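Alpha-glucosidase ([Eubacterium] rectale, PDB 6PNR) probably hydrolyses alpha-sulfoquinovosides, releasing sulfoquinovose, the sulfonated sugar head group of plant sulfolipids, as a retaining glycosidase of family GH31. Local coordinates at residues 2-10 and 62-71. Residues are numbered along the deposited sequence; the frame is centred on the assembly and turned at random.
Sequences QIKVNDNEF and VIQTADTVRL
Val5 packs on Val62 where two antiparallel sheets meet face to face in the N-terminal beta region: strand 2-5 of a three-stranded sheet lies over the 62-64/68-71 hairpin, far from the inhibitor site. The axes of strands 2-5 and 68-71 pass 10.2 Å apart at 40°, a spacing that fits side-chain packing between sheets rather than backbone pairing. The two valines reach toward each other tip to tip, Val5 CG2 lying 3.5 Å from Val62 CG1; in both residues the touching methyl stands anti to the backbone N (chi1 173° for Val62). The same CG2 lies more loosely against Val69 CG1 and Leu71 CD2, 4.3 Å from the latter, while Val5 CG1 slides past the bent Gln64 side chain, 3.2 Å from its OE1. Cutting Val5 back to alanine removes both methyls and would probably leave Val62 CG1 without its close partner and a gap facing Val69 and Leu71. Further along, Leu71 CD1 sits over one face of the Phe10 ring, 4.2 Å from the centroid and 26° off the normal, a CH-pi contact. At the turn, Asn6 OD1 accepts from Asn8 N (2.6 Å), an Asx turn, and Asn6 O rests 3.3 Å from Val62 CG2. Within its own sheet strand 2-5 pairs with strand 10-14, while in the other sheet Ile81 of strand 77-83 touches both Phe10 and Leu71; Leu20 of strand 17-22 also touches the Phe10 side chain.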
# COMPACT_ATOMS: atom_id res chain seq x y z
N GLN A 2 36.63 -9.00 18.76
CA GLN A 2 37.12 -10.35 18.98
C GLN A 2 36.20 -11.38 18.35
O GLN A 2 34.97 -11.24 18.39
CB GLN A 2 37.29 -10.64 20.48
CG GLN A 2 35.99 -10.63 21.28
CD GLN A 2 36.19 -10.94 22.75
OE1 GLN A 2 37.32 -10.98 23.25
NE2 GLN A 2 35.09 -11.16 23.47
N ILE A 3 36.80 -12.41 17.77
CA ILE A 3 36.09 -13.53 17.15
C ILE A 3 36.11 -14.71 18.12
O ILE A 3 37.13 -14.98 18.76
CB ILE A 3 36.73 -13.91 15.81
CG1 ILE A 3 36.59 -12.78 14.79
CG2 ILE A 3 36.17 -15.23 15.28
CD1 ILE A 3 37.13 -13.14 13.42
N LYS A 4 34.98 -15.39 18.23
CA LYS A 4 34.91 -16.73 18.80
C LYS A 4 34.35 -17.65 17.73
O LYS A 4 33.32 -17.35 17.12
CB LYS A 4 34.04 -16.78 20.05
CG LYS A 4 34.60 -16.01 21.23
CD LYS A 4 33.65 -16.06 22.41
CE LYS A 4 34.15 -15.24 23.58
NZ LYS A 4 33.16 -15.19 24.69
N VAL A 5 35.04 -18.76 17.47
CA VAL A 5 34.60 -19.67 16.42
C VAL A 5 35.05 -21.08 16.75
O VAL A 5 36.20 -21.31 17.14
CB VAL A 5 35.12 -19.22 15.04
CG1 VAL A 5 36.63 -19.02 15.07
CG2 VAL A 5 34.72 -20.22 13.96
N ASN A 6 34.13 -22.04 16.61
CA ASN A 6 34.46 -23.45 16.62
C ASN A 6 33.86 -24.08 15.36
O ASN A 6 33.67 -23.38 14.36
CB ASN A 6 33.96 -24.13 17.90
CG ASN A 6 32.45 -24.01 18.09
OD1 ASN A 6 31.67 -24.30 17.19
ND2 ASN A 6 32.04 -23.58 19.28
N ASP A 7 33.57 -25.38 15.39
CA ASP A 7 33.07 -26.05 14.19
C ASP A 7 31.59 -25.80 13.94
O ASP A 7 31.12 -26.01 12.81
CB ASP A 7 33.32 -27.56 14.29
CG ASP A 7 34.71 -27.95 13.83
OD1 ASP A 7 35.41 -27.10 13.25
OD2 ASP A 7 35.10 -29.12 14.05
N ASN A 8 30.84 -25.37 14.95
CA ASN A 8 29.39 -25.28 14.86
C ASN A 8 28.86 -23.89 15.19
O ASN A 8 27.64 -23.73 15.33
CB ASN A 8 28.74 -26.32 15.78
CG ASN A 8 29.55 -27.60 15.89
OD1 ASN A 8 29.51 -28.44 14.99
ND2 ASN A 8 30.28 -27.75 16.99
N GLU A 9 29.73 -22.90 15.33
CA GLU A 9 29.28 -21.59 15.79
C GLU A 9 30.35 -20.53 15.55
O GLU A 9 31.51 -20.72 15.91
CB GLU A 9 28.91 -21.64 17.27
CG GLU A 9 28.35 -20.34 17.82
CD GLU A 9 27.75 -20.50 19.21
OE1 GLU A 9 27.72 -21.64 19.72
OE2 GLU A 9 27.31 -19.47 19.78
N PHE A 10 29.95 -19.42 14.94
CA PHE A 10 30.80 -18.25 14.75
C PHE A 10 30.22 -17.09 15.54
O PHE A 10 28.99 -16.94 15.62
CB PHE A 10 30.93 -17.90 13.26
CG PHE A 10 31.43 -16.51 13.01
CD1 PHE A 10 32.78 -16.22 13.10
CD2 PHE A 10 30.55 -15.49 12.69
CE1 PHE A 10 33.24 -14.94 12.88
CE2 PHE A 10 31.01 -14.21 12.46
CZ PHE A 10 32.36 -13.93 12.56
N VAL A 62 35.07 -24.86 8.93
CA VAL A 62 35.74 -23.68 9.47
C VAL A 62 37.24 -23.89 9.32
O VAL A 62 37.76 -24.94 9.70
CB VAL A 62 35.37 -23.44 10.95
CG1 VAL A 62 36.21 -22.31 11.52
CG2 VAL A 62 33.88 -23.14 11.09
N ILE A 63 37.92 -22.90 8.75
CA ILE A 63 39.37 -22.92 8.60
C ILE A 63 39.94 -21.64 9.18
O ILE A 63 39.65 -20.54 8.68
CB ILE A 63 39.80 -23.07 7.13
CG1 ILE A 63 39.46 -24.46 6.60
CG2 ILE A 63 41.29 -22.77 6.98
CD1 ILE A 63 39.87 -24.68 5.15
N GLN A 64 40.75 -21.77 10.23
CA GLN A 64 41.43 -20.63 10.83
C GLN A 64 42.89 -20.62 10.37
O GLN A 64 43.62 -21.58 10.62
CB GLN A 64 41.37 -20.69 12.35
CG GLN A 64 40.07 -20.23 12.95
CD GLN A 64 40.28 -19.54 14.28
OE1 GLN A 64 39.71 -19.94 15.30
NE2 GLN A 64 41.10 -18.49 14.28
N THR A 65 43.30 -19.54 9.72
CA THR A 65 44.71 -19.23 9.54
C THR A 65 45.06 -18.07 10.47
O THR A 65 44.25 -17.65 11.31
CB THR A 65 45.04 -18.92 8.08
OG1 THR A 65 44.50 -17.64 7.72
CG2 THR A 65 44.45 -19.99 7.17
N ALA A 66 46.28 -17.54 10.32
CA ALA A 66 46.76 -16.54 11.26
C ALA A 66 45.91 -15.28 11.23
O ALA A 66 45.55 -14.73 12.28
CB ALA A 66 48.23 -16.20 10.97
N ASP A 67 45.55 -14.81 10.03
CA ASP A 67 44.83 -13.56 9.87
C ASP A 67 43.36 -13.73 9.50
O ASP A 67 42.58 -12.81 9.74
CB ASP A 67 45.50 -12.69 8.80
CG ASP A 67 46.92 -12.28 9.19
OD1 ASP A 67 47.84 -13.11 9.05
OD2 ASP A 67 47.10 -11.12 9.63
N THR A 68 42.97 -14.87 8.94
CA THR A 68 41.65 -15.03 8.35
C THR A 68 40.92 -16.22 8.96
O THR A 68 41.54 -17.17 9.45
CB THR A 68 41.75 -15.22 6.83
OG1 THR A 68 42.03 -16.59 6.53
CG2 THR A 68 42.86 -14.35 6.24
N VAL A 69 39.60 -16.13 8.95
CA VAL A 69 38.71 -17.24 9.31
C VAL A 69 37.82 -17.49 8.10
O VAL A 69 37.15 -16.56 7.62
CB VAL A 69 37.87 -16.92 10.55
CG1 VAL A 69 36.78 -17.98 10.75
CG2 VAL A 69 38.76 -16.82 11.79
N ARG A 70 37.82 -18.72 7.60
CA ARG A 70 37.03 -19.08 6.44
C ARG A 70 35.85 -19.94 6.89
O ARG A 70 36.04 -21.02 7.46
CB ARG A 70 37.88 -19.81 5.40
CG ARG A 70 37.08 -20.19 4.14
CD ARG A 70 37.86 -21.07 3.16
NE ARG A 70 38.97 -20.36 2.52
CZ ARG A 70 40.26 -20.57 2.80
NH1 ARG A 70 40.60 -21.48 3.70
NH2 ARG A 70 41.20 -19.88 2.17
N LEU A 71 34.63 -19.46 6.63
CA LEU A 71 33.40 -20.20 6.90
C LEU A 71 32.82 -20.69 5.58
O LEU A 71 32.45 -19.88 4.72
CB LEU A 71 32.38 -19.32 7.63
CG LEU A 71 32.84 -18.51 8.85
CD1 LEU A 71 31.68 -17.71 9.40
CD2 LEU A 71 33.42 -19.40 9.93